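Long-range contact in CurH (Lyngbya majuscula, PDB 3KG7), which probably catalyses the dehydration of beta-hydroxyacyl intermediates, as the dehydratase domain of one module of the curacin polyketide synthase: residues Ile176-Val187 / Leu204-Pro213. Sequence-based numbering, arbitrary orientation.
Sequences IGEETSLLEIEV and LIDACTRLTP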
ATOM      1  N   ILE C 176      14.527 -34.281 -28.325  1.00 92.52           N
ATOM      2  CA  ILE C 176      14.912 -33.338 -29.375  1.00 94.37           C
ATOM      3  C   ILE C 176      14.732 -33.911 -30.789  1.00 95.22           C
ATOM      4  O   ILE C 176      15.071 -35.065 -31.058  1.00 94.48           O
ATOM      5  CB  ILE C 176      16.374 -32.817 -29.168  1.00 94.32           C
ATOM      6  CG1 ILE C 176      16.647 -31.565 -30.008  1.00 94.25           C
ATOM      7  CG2 ILE C 176      17.420 -33.913 -29.432  1.00 94.33           C
ATOM      8  CD1 ILE C 176      16.151 -30.294 -29.368  1.00 93.57           C
ATOM      9  N   GLY C 177      14.171 -33.093 -31.673  1.00 96.23           N
ATOM     10  CA  GLY C 177      14.103 -33.403 -33.093  1.00 97.57           C
ATOM     11  C   GLY C 177      14.848 -32.335 -33.867  1.00 98.21           C
ATOM     12  O   GLY C 177      15.487 -31.460 -33.271  1.00 98.25           O
ATOM     13  N   GLU C 178      14.771 -32.402 -35.194  1.00 98.01           N
ATOM     14  CA  GLU C 178      15.388 -31.381 -36.033  1.00 97.45           C
ATOM     15  C   GLU C 178      14.560 -30.098 -36.057  1.00 96.68           C
ATOM     16  O   GLU C 178      15.112 -28.994 -36.118  1.00 96.39           O
ATOM     17  CB  GLU C 178      15.620 -31.908 -37.442  1.00 98.43           C
ATOM     18  CG  GLU C 178      16.708 -32.960 -37.509  1.00 99.68           C
ATOM     19  CD  GLU C 178      17.146 -33.247 -38.923  1.00101.29           C
ATOM     20  OE1 GLU C 178      16.373 -32.952 -39.859  1.00101.95           O
ATOM     21  OE2 GLU C 178      18.269 -33.770 -39.103  1.00102.83           O
ATOM     22  N   GLU C 179      13.241 -30.256 -35.978  1.00 95.66           N
ATOM     23  CA  GLU C 179      12.319 -29.126 -36.032  1.00 95.25           C
ATOM     24  C   GLU C 179      11.600 -28.847 -34.708  1.00 93.85           C
ATOM     25  O   GLU C 179      11.161 -27.721 -34.467  1.00 93.91           O
ATOM     26  CB  GLU C 179      11.305 -29.320 -37.162  1.00 95.72           C
ATOM     27  CG  GLU C 179      11.933 -29.281 -38.549  1.00 97.83           C
ATOM     28  CD  GLU C 179      10.909 -29.334 -39.677  1.00 98.61           C
ATOM     29  OE1 GLU C 179      11.026 -30.224 -40.549  1.00 98.22           O
ATOM     30  OE2 GLU C 179       9.989 -28.487 -39.694  1.00100.13           O
ATOM     31  N   THR C 180      11.484 -29.866 -33.855  1.00 92.51           N
ATOM     32  CA  THR C 180      10.726 -29.749 -32.599  1.00 91.02           C
ATOM     33  C   THR C 180      11.532 -30.145 -31.352  1.00 90.09           C
ATOM     34  O   THR C 180      12.564 -30.817 -31.456  1.00 89.89           O
ATOM     35  CB  THR C 180       9.406 -30.579 -32.639  1.00 91.33           C
ATOM     36  OG1 THR C 180       9.699 -31.955 -32.916  1.00 91.60           O
ATOM     37  CG2 THR C 180       8.447 -30.047 -33.699  1.00 91.13           C
ATOM     38  N   SER C 181      11.054 -29.715 -30.181  1.00 88.56           N
ATOM     39  CA  SER C 181      11.622 -30.123 -28.891  1.00 86.51           C
ATOM     40  C   SER C 181      10.524 -30.367 -27.863  1.00 85.69           C
ATOM     41  O   SER C 181       9.457 -29.754 -27.933  1.00 86.59           O
ATOM     42  CB  SER C 181      12.610 -29.075 -28.363  1.00 86.42           C
ATOM     43  OG  SER C 181      11.950 -27.899 -27.920  1.00 86.94           O
ATOM     44  N   LEU C 182      10.789 -31.254 -26.905  1.00 84.67           N
ATOM     45  CA  LEU C 182       9.829 -31.538 -25.831  1.00 83.55           C
ATOM     46  C   LEU C 182      10.491 -31.761 -24.469  1.00 83.56           C
ATOM     47  O   LEU C 182      11.444 -32.537 -24.355  1.00 84.40           O
ATOM     48  CB  LEU C 182       8.959 -32.748 -26.194  1.00 82.85           C
ATOM     49  CG  LEU C 182       7.789 -33.115 -25.267  1.00 82.29           C
ATOM     50  CD1 LEU C 182       6.612 -32.157 -25.432  1.00 81.62           C
ATOM     51  CD2 LEU C 182       7.347 -34.550 -25.520  1.00 82.26           C
ATOM     52  N   LEU C 183       9.968 -31.087 -23.445  1.00 83.23           N
ATOM     53  CA  LEU C 183      10.431 -31.250 -22.063  1.00 82.93           C
ATOM     54  C   LEU C 183       9.335 -31.835 -21.172  1.00 83.03           C
ATOM     55  O   LEU C 183       8.199 -31.354 -21.176  1.00 81.42           O
ATOM     56  CB  LEU C 183      10.880 -29.906 -21.472  1.00 82.49           C
ATOM     57  CG  LEU C 183      12.159 -29.224 -21.969  1.00 82.57           C
ATOM     58  CD1 LEU C 183      12.233 -27.779 -21.494  1.00 80.70           C
ATOM     59  CD2 LEU C 183      13.392 -29.983 -21.524  1.00 82.47           C
ATOM     60  N   GLU C 184       9.678 -32.872 -20.410  1.00 83.40           N
ATOM     61  CA  GLU C 184       8.784 -33.395 -19.378  1.00 84.25           C
ATOM     62  C   GLU C 184       9.133 -32.730 -18.050  1.00 85.23           C
ATOM     63  O   GLU C 184      10.260 -32.858 -17.562  1.00 86.23           O
ATOM     64  CB  GLU C 184       8.895 -34.921 -19.275  1.00 83.87           C
ATOM     65  CG  GLU C 184       7.950 -35.563 -18.259  1.00 83.95           C
ATOM     66  CD  GLU C 184       8.029 -37.083 -18.248  1.00 84.71           C
ATOM     67  OE1 GLU C 184       7.791 -37.706 -19.308  1.00 85.36           O
ATOM     68  OE2 GLU C 184       8.321 -37.656 -17.175  1.00 85.12           O
ATOM     69  N   ILE C 185       8.163 -32.023 -17.475  1.00 84.13           N
ATOM     70  CA  ILE C 185       8.407 -31.178 -16.309  1.00 83.65           C
ATOM     71  C   ILE C 185       7.574 -31.613 -15.105  1.00 84.33           C
ATOM     72  O   ILE C 185       6.376 -31.867 -15.236  1.00 85.17           O
ATOM     73  CB  ILE C 185       8.158 -29.696 -16.652  1.00 83.63           C
ATOM     74  CG1 ILE C 185       9.200 -29.217 -17.667  1.00 84.12           C
ATOM     75  CG2 ILE C 185       8.202 -28.828 -15.409  1.00 83.77           C
ATOM     76  CD1 ILE C 185       8.757 -28.026 -18.486  1.00 86.00           C
ATOM     77  N   GLU C 186       8.229 -31.699 -13.946  1.00 84.10           N
ATOM     78  CA  GLU C 186       7.596 -32.066 -12.678  1.00 85.65           C
ATOM     79  C   GLU C 186       8.073 -31.129 -11.561  1.00 85.04           C
ATOM     80  O   GLU C 186       9.046 -30.394 -11.741  1.00 86.55           O
ATOM     81  CB  GLU C 186       7.912 -33.527 -12.318  1.00 87.80           C
ATOM     82  CG  GLU C 186       9.379 -33.781 -11.919  1.00 92.06           C
ATOM     83  CD  GLU C 186       9.613 -35.138 -11.256  1.00 92.52           C
ATOM     84  OE1 GLU C 186       8.672 -35.686 -10.635  1.00 94.44           O
ATOM     85  OE2 GLU C 186      10.752 -35.653 -11.347  1.00 93.88           O
ATOM     86  N   VAL C 187       7.386 -31.166 -10.419  1.00 83.40           N
ATOM     87  CA  VAL C 187       7.740 -30.369  -9.244  1.00 81.81           C
ATOM     88  C   VAL C 187       8.995 -30.958  -8.591  1.00 83.13           C
ATOM     89  O   VAL C 187       8.955 -32.096  -8.107  1.00 82.74           O
ATOM     90  CB  VAL C 187       6.590 -30.372  -8.195  1.00 81.50           C
ATOM     91  CG1 VAL C 187       7.001 -29.646  -6.904  1.00 78.69           C
ATOM     92  CG2 VAL C 187       5.293 -29.785  -8.782  1.00 80.44           C
ATOM     93  N   LEU C 204       8.672 -23.582 -12.277  1.00 79.97           N
ATOM     94  CA  LEU C 204       7.963 -24.371 -13.279  1.00 80.65           C
ATOM     95  C   LEU C 204       7.801 -23.630 -14.599  1.00 81.64           C
ATOM     96  O   LEU C 204       7.947 -24.230 -15.667  1.00 82.05           O
ATOM     97  CB  LEU C 204       6.595 -24.792 -12.750  1.00 81.85           C
ATOM     98  CG  LEU C 204       6.577 -25.736 -11.550  1.00 82.36           C
ATOM     99  CD1 LEU C 204       5.182 -25.717 -10.899  1.00 84.34           C
ATOM    100  CD2 LEU C 204       6.981 -27.140 -11.963  1.00 80.79           C
ATOM    101  N   ILE C 205       7.484 -22.337 -14.538  1.00 81.76           N
ATOM    102  CA  ILE C 205       7.379 -21.569 -15.779  1.00 82.42           C
ATOM    103  C   ILE C 205       8.769 -21.351 -16.373  1.00 83.79           C
ATOM    104  O   ILE C 205       8.926 -21.345 -17.596  1.00 86.54           O
ATOM    105  CB  ILE C 205       6.503 -20.263 -15.673  1.00 82.62           C
ATOM    106  CG1 ILE C 205       6.243 -19.682 -17.074  1.00 82.61           C
ATOM    107  CG2 ILE C 205       7.105 -19.235 -14.712  1.00 82.67           C
ATOM    108  CD1 ILE C 205       5.245 -18.529 -17.113  1.00 84.34           C
ATOM    109  N   ASP C 206       9.784 -21.242 -15.521  1.00 83.64           N
ATOM    110  CA  ASP C 206      11.138 -21.120 -16.044  1.00 82.94           C
ATOM    111  C   ASP C 206      11.583 -22.363 -16.775  1.00 82.53           C
ATOM    112  O   ASP C 206      12.236 -22.267 -17.804  1.00 86.24           O
ATOM    113  CB  ASP C 206      12.176 -20.786 -14.986  1.00 84.35           C
ATOM    114  CG  ASP C 206      13.488 -20.403 -15.615  1.00 87.41           C
ATOM    115  OD1 ASP C 206      13.493 -19.391 -16.352  1.00 88.36           O
ATOM    116  OD2 ASP C 206      14.491 -21.133 -15.430  1.00 89.66           O
ATOM    117  N   ALA C 207      11.229 -23.522 -16.231  1.00 80.31           N
ATOM    118  CA  ALA C 207      11.570 -24.805 -16.831  1.00 78.44           C
ATOM    119  C   ALA C 207      11.061 -24.939 -18.261  1.00 80.05           C
ATOM    120  O   ALA C 207      11.681 -25.600 -19.091  1.00 82.27           O
ATOM    121  CB  ALA C 207      11.037 -25.923 -15.987  1.00 77.19           C
ATOM    122  N   CYS C 208       9.934 -24.306 -18.552  1.00 80.16           N
ATOM    123  CA  CYS C 208       9.338 -24.369 -19.888  1.00 80.84           C
ATOM    124  C   CYS C 208      10.228 -23.774 -20.974  1.00 81.31           C
ATOM    125  O   CYS C 208      10.067 -24.083 -22.163  1.00 81.77           O
ATOM    126  CB  CYS C 208       7.991 -23.647 -19.881  1.00 80.08           C
ATOM    127  SG  CYS C 208       6.809 -24.436 -18.791  1.00 83.28           S
ATOM    128  N   THR C 209      11.164 -22.927 -20.552  1.00 80.32           N
ATOM    129  CA  THR C 209      11.911 -22.089 -21.465  1.00 80.30           C
ATOM    130  C   THR C 209      13.291 -22.666 -21.732  1.00 81.04           C
ATOM    131  O   THR C 209      14.092 -22.069 -22.461  1.00 83.45           O
ATOM    132  CB  THR C 209      12.059 -20.675 -20.894  1.00 80.04           C
ATOM    133  OG1 THR C 209      12.986 -20.701 -19.807  1.00 81.63           O
ATOM    134  CG2 THR C 209      10.718 -20.147 -20.398  1.00 79.66           C
ATOM    135  N   ARG C 210      13.553 -23.842 -21.160  1.00 80.02           N
ATOM    136  CA  ARG C 210      14.901 -24.410 -21.127  1.00 79.77           C
ATOM    137  C   ARG C 210      15.356 -25.168 -22.381  1.00 81.28           C
ATOM    138  O   ARG C 210      16.514 -25.572 -22.461  1.00 83.93           O
ATOM    139  CB  ARG C 210      15.072 -25.298 -19.891  1.00 77.19           C
ATOM    140  CG  ARG C 210      15.167 -24.532 -18.594  1.00 75.94           C
ATOM    141  CD  ARG C 210      15.198 -25.461 -17.399  1.00 76.07           C
ATOM    142  NE  ARG C 210      14.925 -24.737 -16.156  1.00 77.70           N
ATOM    143  CZ  ARG C 210      14.833 -25.297 -14.949  1.00 77.57           C
ATOM    144  NH1 ARG C 210      14.995 -26.606 -14.791  1.00 77.41           N
ATOM    145  NH2 ARG C 210      14.570 -24.547 -13.890  1.00 76.24           N
ATOM    146  N   LEU C 211      14.463 -25.369 -23.353  1.00 81.15           N
ATOM    147  CA  LEU C 211      14.827 -26.140 -24.550  1.00 80.38           C
ATOM    148  C   LEU C 211      14.180 -25.658 -25.847  1.00 83.14           C
ATOM    149  O   LEU C 211      13.007 -25.266 -25.883  1.00 83.68           O
ATOM    150  CB  LEU C 211      14.560 -27.640 -24.348  1.00 78.74           C
ATOM    151  CG  LEU C 211      14.959 -28.644 -25.441  1.00 77.92           C
ATOM    152  CD1 LEU C 211      16.467 -28.689 -25.671  1.00 75.44           C
ATOM    153  CD2 LEU C 211      14.434 -30.032 -25.114  1.00 77.39           C
ATOM    154  N   THR C 212      14.979 -25.719 -26.909  1.00 86.25           N
ATOM    155  CA  THR C 212      14.586 -25.341 -28.251  1.00 88.04           C
ATOM    156  C   THR C 212      15.228 -26.385 -29.160  1.00 89.24           C
ATOM    157  O   THR C 212      16.296 -26.897 -28.818  1.00 90.12           O
ATOM    158  CB  THR C 212      15.151 -23.951 -28.615  1.00 89.65           C
ATOM    159  OG1 THR C 212      15.283 -23.148 -27.435  1.00 90.64           O
ATOM    160  CG2 THR C 212      14.242 -23.237 -29.597  1.00 92.11           C
ATOM    161  N   PRO C 213      14.583 -26.722 -30.306  1.00 90.20           N
ATOM    162  CA  PRO C 213      15.162 -27.619 -31.325  1.00 90.10           C
ATOM    163  C   PRO C 213      16.659 -27.398 -31.601  1.00 91.16           C
ATOM    164  O   PRO C 213      17.379 -28.348 -31.936  1.00 90.06           O
ATOM    165  CB  PRO C 213      14.350 -27.283 -32.578  1.00 89.29           C
ATOM    166  CG  PRO C 213      13.027 -26.876 -32.062  1.00 88.02           C
ATOM    167  CD  PRO C 213      13.224 -26.286 -30.690  1.00 89.44           C
TER
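Leu183 sets CG anti to its carbonyl carbon (chi1 -70°) and Leu211 sets CG anti to its backbone N (chi1 -176°), and the two side chains, each borne on a bond that faces the other segment, cross at a slant. In this double hotdog fold, the contact lays one face of strand 181-186 over the end of helix 202-207 and the chain that follows it. Leu183 CD1 approaches Leu211 CB at 3.7 Å, and Leu183 CD2 packs against Leu211 CD2. The other methyl of Leu211, CD1, reaches Ile176 CD1 at 4.0 Å. Leu183 CD1 also rests near the carbonyl oxygen of Ala207, the first residue of a type I beta turn that ends at Arg210. With alanine at Leu183, both methyls that lie on Leu211 would be gone, which would probably open a gap between the strand and this turn and leave the side chain of Leu211 less firmly held.

Farther along the strand, Ile185 sends its two branches to different partners. Its CG2 meets Leu204 CD2 at 4.0 Å, while its CD1 lies 4.1 Å from Cys208 SG; both branches also touch Ala207 CB. At the end of the turn, Arg210 leads its guanidinium away from the strand, donating through NH1 to Leu168 O and forming a cation-pi contact with Tyr164. Within the sheet, strand 181-186 lies between strands 171-176 and 243-255, with backbone bonds such as Leu182 with Trp175 and Leu183 with Ala246.

At the other end of the contact, the ring of Pro213 packs against the chain at Glu179 and Ser181. Pro213 CG comes close to the carbonyl oxygen of Glu179. Pro213 CD lies beside Ser181 OG, and the same hydroxyl donates a weak hydrogen bond to Leu211 O at 3.5 Å.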